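Local coordinates for protein ECL CdiI (Enterobacter cloacae subsp. cloacae, PDB 4NTQ) that acts as the immunity protein of a contact-dependent growth inhibition system, binding the ribosomal RNase toxin domain of its cognate CdiA, at residues L36-I41 against V66-P71; Y83-K88 against E114-H119. One frame throughout, in Å; residues are numbered along the deposited sequence.

Contact 1. Residues L36-I41 against V66-P71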
# COMPACT_ATOMS: atom_id res chain seq x y z
N LEU B 36 2.05 -1.43 13.60
CA LEU B 36 2.69 -0.55 14.57
C LEU B 36 3.92 -1.18 15.22
O LEU B 36 4.46 -0.65 16.20
CB LEU B 36 1.69 -0.17 15.67
CG LEU B 36 0.37 0.44 15.20
CD1 LEU B 36 -0.60 0.57 16.37
CD2 LEU B 36 0.63 1.78 14.56
N SER B 37 4.35 -2.33 14.72
CA SER B 37 5.41 -3.07 15.40
C SER B 37 6.77 -2.35 15.35
O SER B 37 7.63 -2.58 16.20
CB SER B 37 5.52 -4.51 14.88
OG SER B 37 5.89 -4.54 13.52
N TYR B 38 6.94 -1.47 14.38
CA TYR B 38 8.19 -0.72 14.21
C TYR B 38 7.94 0.79 14.31
O TYR B 38 8.61 1.49 15.06
CB TYR B 38 8.84 -1.09 12.87
CG TYR B 38 10.17 -0.43 12.59
CD1 TYR B 38 11.33 -0.84 13.24
CD2 TYR B 38 10.28 0.59 11.65
CE1 TYR B 38 12.56 -0.25 12.97
CE2 TYR B 38 11.50 1.19 11.38
CZ TYR B 38 12.63 0.77 12.04
OH TYR B 38 13.82 1.36 11.77
N TRP B 39 6.97 1.28 13.54
CA TRP B 39 6.57 2.69 13.58
C TRP B 39 5.27 2.89 14.35
O TRP B 39 4.33 2.13 14.16
CB TRP B 39 6.29 3.16 12.16
CG TRP B 39 7.49 3.72 11.43
CD1 TRP B 39 8.76 3.85 11.91
CD2 TRP B 39 7.50 4.23 10.09
NE1 TRP B 39 9.57 4.40 10.94
CE2 TRP B 39 8.82 4.64 9.82
CE3 TRP B 39 6.53 4.36 9.10
CZ2 TRP B 39 9.19 5.18 8.59
CZ3 TRP B 39 6.91 4.90 7.87
CH2 TRP B 39 8.22 5.31 7.63
N ASP B 40 5.20 3.92 15.19
CA ASP B 40 3.90 4.40 15.66
C ASP B 40 3.33 5.36 14.62
O ASP B 40 3.95 5.58 13.58
CB ASP B 40 3.97 5.05 17.05
CG ASP B 40 4.94 6.23 17.13
OD1 ASP B 40 5.50 6.47 18.21
OD2 ASP B 40 5.13 6.94 16.12
N ILE B 41 2.16 5.94 14.90
CA ILE B 41 1.48 6.79 13.92
C ILE B 41 2.19 8.14 13.73
O ILE B 41 2.19 8.71 12.64
CB ILE B 41 -0.02 6.98 14.28
CG1 ILE B 41 -0.74 5.65 14.13
CG2 ILE B 41 -0.73 7.98 13.33
CD1 ILE B 41 -0.97 5.25 12.67
N VAL B 66 2.27 2.85 3.96
CA VAL B 66 1.21 2.49 4.90
C VAL B 66 1.50 1.14 5.55
O VAL B 66 0.61 0.48 6.10
CB VAL B 66 -0.16 2.55 4.26
CG1 VAL B 66 -0.45 4.00 3.82
CG2 VAL B 66 -0.23 1.59 3.10
N SER B 67 2.76 0.74 5.47
CA SER B 67 3.27 -0.32 6.31
C SER B 67 4.78 -0.15 6.35
O SER B 67 5.38 0.34 5.40
CB SER B 67 2.90 -1.71 5.76
OG SER B 67 3.62 -2.00 4.57
N MSE B 68 5.38 -0.55 7.47
CA MSE B 68 6.80 -0.41 7.67
C MSE B 68 7.23 -1.37 8.76
O MSE B 68 6.52 -1.57 9.75
CB MSE B 68 7.14 1.02 8.08
CG MSE B 68 8.63 1.26 8.27
SE MSE B 68 9.60 1.00 6.57
CE MSE B 68 8.31 1.93 5.40
N TYR B 69 8.39 -1.98 8.55
CA TYR B 69 8.98 -2.83 9.56
C TYR B 69 10.44 -2.47 9.61
O TYR B 69 10.87 -1.58 8.87
CB TYR B 69 8.79 -4.29 9.20
CG TYR B 69 7.33 -4.69 9.15
CD1 TYR B 69 6.61 -4.61 7.97
CD2 TYR B 69 6.67 -5.12 10.30
CE1 TYR B 69 5.27 -4.97 7.92
CE2 TYR B 69 5.34 -5.48 10.27
CZ TYR B 69 4.64 -5.41 9.09
OH TYR B 69 3.31 -5.76 9.07
N GLU B 70 11.18 -3.14 10.49
CA GLU B 70 12.63 -3.09 10.48
C GLU B 70 13.07 -3.25 9.04
O GLU B 70 12.78 -4.27 8.42
CB GLU B 70 13.19 -4.23 11.32
CG GLU B 70 14.68 -4.13 11.59
CD GLU B 70 15.01 -3.13 12.68
OE1 GLU B 70 14.28 -3.10 13.70
OE2 GLU B 70 15.99 -2.37 12.53
N PRO B 71 13.74 -2.22 8.49
CA PRO B 71 14.14 -2.23 7.08
C PRO B 71 15.00 -3.43 6.64
O PRO B 71 14.84 -3.89 5.50
CB PRO B 71 14.91 -0.91 6.93
CG PRO B 71 14.30 -0.02 7.99
CD PRO B 71 14.01 -0.93 9.15
O HOH W 1 5.29 -0.58 12.02

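Contact 2. Residues Y83-K88 against E114-H119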
# COMPACT_ATOMS: atom_id res chain seq x y z
N TYR B 83 1.55 11.40 -7.85
CA TYR B 83 2.31 11.95 -8.95
C TYR B 83 1.73 13.31 -9.27
O TYR B 83 0.53 13.44 -9.47
CB TYR B 83 2.22 11.06 -10.19
CG TYR B 83 2.98 9.75 -10.12
CD1 TYR B 83 4.36 9.72 -10.33
CD2 TYR B 83 2.32 8.54 -9.90
CE1 TYR B 83 5.06 8.52 -10.30
CE2 TYR B 83 3.02 7.31 -9.87
CZ TYR B 83 4.39 7.33 -10.07
OH TYR B 83 5.10 6.15 -10.04
N PHE B 84 2.57 14.33 -9.31
CA PHE B 84 2.09 15.69 -9.53
C PHE B 84 2.19 16.15 -10.98
O PHE B 84 3.27 16.12 -11.58
CB PHE B 84 2.85 16.66 -8.63
CG PHE B 84 2.77 16.29 -7.19
CD1 PHE B 84 1.63 16.59 -6.46
CD2 PHE B 84 3.82 15.64 -6.56
CE1 PHE B 84 1.53 16.26 -5.11
CE2 PHE B 84 3.74 15.29 -5.21
CZ PHE B 84 2.58 15.60 -4.48
N GLU B 85 1.06 16.56 -11.56
CA GLU B 85 1.04 17.18 -12.88
C GLU B 85 0.13 18.39 -12.88
O GLU B 85 -1.11 18.25 -12.87
CB GLU B 85 0.57 16.20 -13.95
CG GLU B 85 1.59 15.13 -14.24
CD GLU B 85 1.14 14.18 -15.33
OE1 GLU B 85 0.52 14.64 -16.32
OE2 GLU B 85 1.41 12.98 -15.17
N ASP B 86 0.75 19.56 -12.88
CA ASP B 86 0.05 20.83 -12.71
C ASP B 86 -0.80 20.89 -11.43
O ASP B 86 -0.25 20.77 -10.34
CB ASP B 86 -0.71 21.17 -13.98
CG ASP B 86 0.19 21.18 -15.21
OD1 ASP B 86 -0.28 20.82 -16.31
OD2 ASP B 86 1.38 21.52 -15.05
N GLU B 87 -2.12 21.06 -11.56
CA GLU B 87 -3.00 21.16 -10.39
C GLU B 87 -3.73 19.84 -10.16
O GLU B 87 -4.71 19.78 -9.41
CB GLU B 87 -4.02 22.28 -10.55
CG GLU B 87 -3.41 23.67 -10.67
CD GLU B 87 -2.83 24.17 -9.36
OE1 GLU B 87 -3.53 24.06 -8.33
OE2 GLU B 87 -1.68 24.67 -9.36
N LYS B 88 -3.26 18.79 -10.81
CA LYS B 88 -3.87 17.48 -10.68
C LYS B 88 -2.86 16.52 -10.09
O LYS B 88 -1.67 16.60 -10.38
CB LYS B 88 -4.36 16.97 -12.04
CG LYS B 88 -5.13 15.65 -11.96
CD LYS B 88 -5.94 15.35 -13.23
CE LYS B 88 -7.11 16.31 -13.39
NZ LYS B 88 -8.00 15.91 -14.52
N GLU B 114 9.57 4.94 -9.30
CA GLU B 114 9.96 5.50 -10.57
C GLU B 114 8.80 6.24 -11.21
O GLU B 114 7.71 6.30 -10.64
CB GLU B 114 10.54 4.43 -11.50
CG GLU B 114 9.54 3.42 -11.99
CD GLU B 114 10.23 2.28 -12.69
OE1 GLU B 114 11.48 2.19 -12.59
OE2 GLU B 114 9.53 1.47 -13.34
N SER B 115 9.05 6.79 -12.39
CA SER B 115 8.10 7.71 -13.00
C SER B 115 6.81 6.98 -13.30
O SER B 115 6.75 5.75 -13.23
CB SER B 115 8.69 8.36 -14.26
OG SER B 115 8.28 7.69 -15.43
N ARG B 116 5.77 7.75 -13.61
CA ARG B 116 4.41 7.24 -13.66
C ARG B 116 4.11 6.47 -14.94
O ARG B 116 4.48 6.91 -16.02
CB ARG B 116 3.43 8.41 -13.56
CG ARG B 116 1.98 8.08 -13.89
CD ARG B 116 1.09 9.29 -13.62
NE ARG B 116 -0.29 9.09 -14.05
CZ ARG B 116 -0.85 9.69 -15.09
NH1 ARG B 116 -0.15 10.56 -15.82
NH2 ARG B 116 -2.11 9.43 -15.41
N THR B 117 3.43 5.34 -14.80
CA THR B 117 2.85 4.63 -15.93
C THR B 117 1.36 4.33 -15.72
O THR B 117 0.88 4.22 -14.58
CB THR B 117 3.57 3.30 -16.23
OG1 THR B 117 3.38 2.39 -15.13
CG2 THR B 117 5.07 3.53 -16.47
N THR B 118 0.65 4.17 -16.82
CA THR B 118 -0.77 3.86 -16.76
C THR B 118 -1.15 2.41 -17.15
O THR B 118 -2.24 1.95 -16.82
CB THR B 118 -1.57 4.85 -17.62
OG1 THR B 118 -1.10 4.79 -18.97
CG2 THR B 118 -1.41 6.26 -17.07
N HIS B 119 -0.25 1.71 -17.83
CA HIS B 119 -0.48 0.30 -18.17
C HIS B 119 0.86 -0.43 -18.09
O HIS B 119 1.89 0.17 -18.35
CB HIS B 119 -1.07 0.14 -19.59
CG HIS B 119 -2.23 1.05 -19.87
ND1 HIS B 119 -2.06 2.34 -20.34
CD2 HIS B 119 -3.57 0.86 -19.76
CE1 HIS B 119 -3.25 2.91 -20.50
NE2 HIS B 119 -4.18 2.03 -20.15

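Contact 1. Residues L36-I41 against V66-P71
A Met-aromatic contact and a water bridge join two loops here, the loop from strand 28-35 into helix 41-58 and the loop that leaves strand 61-65. Selenomethionine M68 has CG anti to its backbone N (chi1 -178°). The first torsion sets CG over the centre of the W39 six-membered ring, 3.6 Å from the centroid, in a CH-pi contact, and the bends at chi2 and chi3 then carry SE and CE across the ring. SE follows obliquely at 4.7 Å from that centroid, while CE curls back beside CH2 and CZ3 of W39. The edge-to-face partner of the indole is Y44 of the helix. Y38 turns its CG anti to N (chi1 -178°), so its ring lies across the backbone of Y69 and E70: Y69 O and E70 N sit over one face, toward the rim, and E70 CA makes a CH-pi contact 3.9 Å from the centroid. P71 CD meets the phenol tip, 3.5 Å from Y38 OH. Y69 points the other way, its hydroxyl hydrogen-bonded to E16, and its ring passes S37 OG. Between the backbones one water accepts from W39 N at 2.9 Å and donates to M68 O at 2.8 Å.

Contact 2. Residues Y83-K88 against E114-H119
The end of a beta hairpin meets a long loop: strand 76-85 runs into the type II' turn E85-K88, where E85 and K88 exchange two backbone hydrogen bonds, and the loop between strands 88-97 and 129-132 passes alongside. The tight part is the buried ring of Y83. Its CG stands anti to the carbonyl carbon, which lays the ring against R116 and brings its hydroxyl to E114 O. R116 CB sits over the centre of one face, 3.5 Å from the ring centroid and 6° off the normal, a nearly ideal CH-pi contact; R116 CA lies over the same face. At the ring edge, in its plane, Y83 OH donates a hydrogen bond to E114 O at 2.7 Å. The donor approaches nearly along the C=O axis, at 164°, so face and hydroxyl together hold the phenol in place against the loop backbone.

The looser side lies outward, toward the exposed turn. R116 starts with CG anti to N and runs extended to NE, crossing the Y83 ring obliquely until R116 CD stands 4.0 Å from Y83 CD2. Its guanidinium then leaves the ring behind and serves several partners: NE forms a salt bridge with E128, and Y90 makes a cation-pi contact. From the hairpin comes E85, whose exposed side chain is extended beyond CG and meets the arginine at about a right angle. The carboxylate and guanidinium planes are 63° apart, and the approach is oblique, a salt bridge through a single oxygen, E85 OE2 to R116 NH1, 3.0 Å.

In the fold
From the N terminus the chain builds the sheet that ends with strand 28-35, and contact 1 begins in the loop that follows. Helix 41-58 and strand 61-65 then bring it back, so contact 1 closes a loop of 24 residues, mostly helix, and ties the end of the first sheet to the edge of the second. Contact 2 opens later, on strand 76-85, and closes round strand 88-97 and the loop after it. The two are in series, neither nested nor crossed, with centres 27 Å apart on opposite sides of the chain's centre. Both border the CdiA toxin chain: Y69 packs on its Q181, and T117 OG1 hydrogen-bonds its K221.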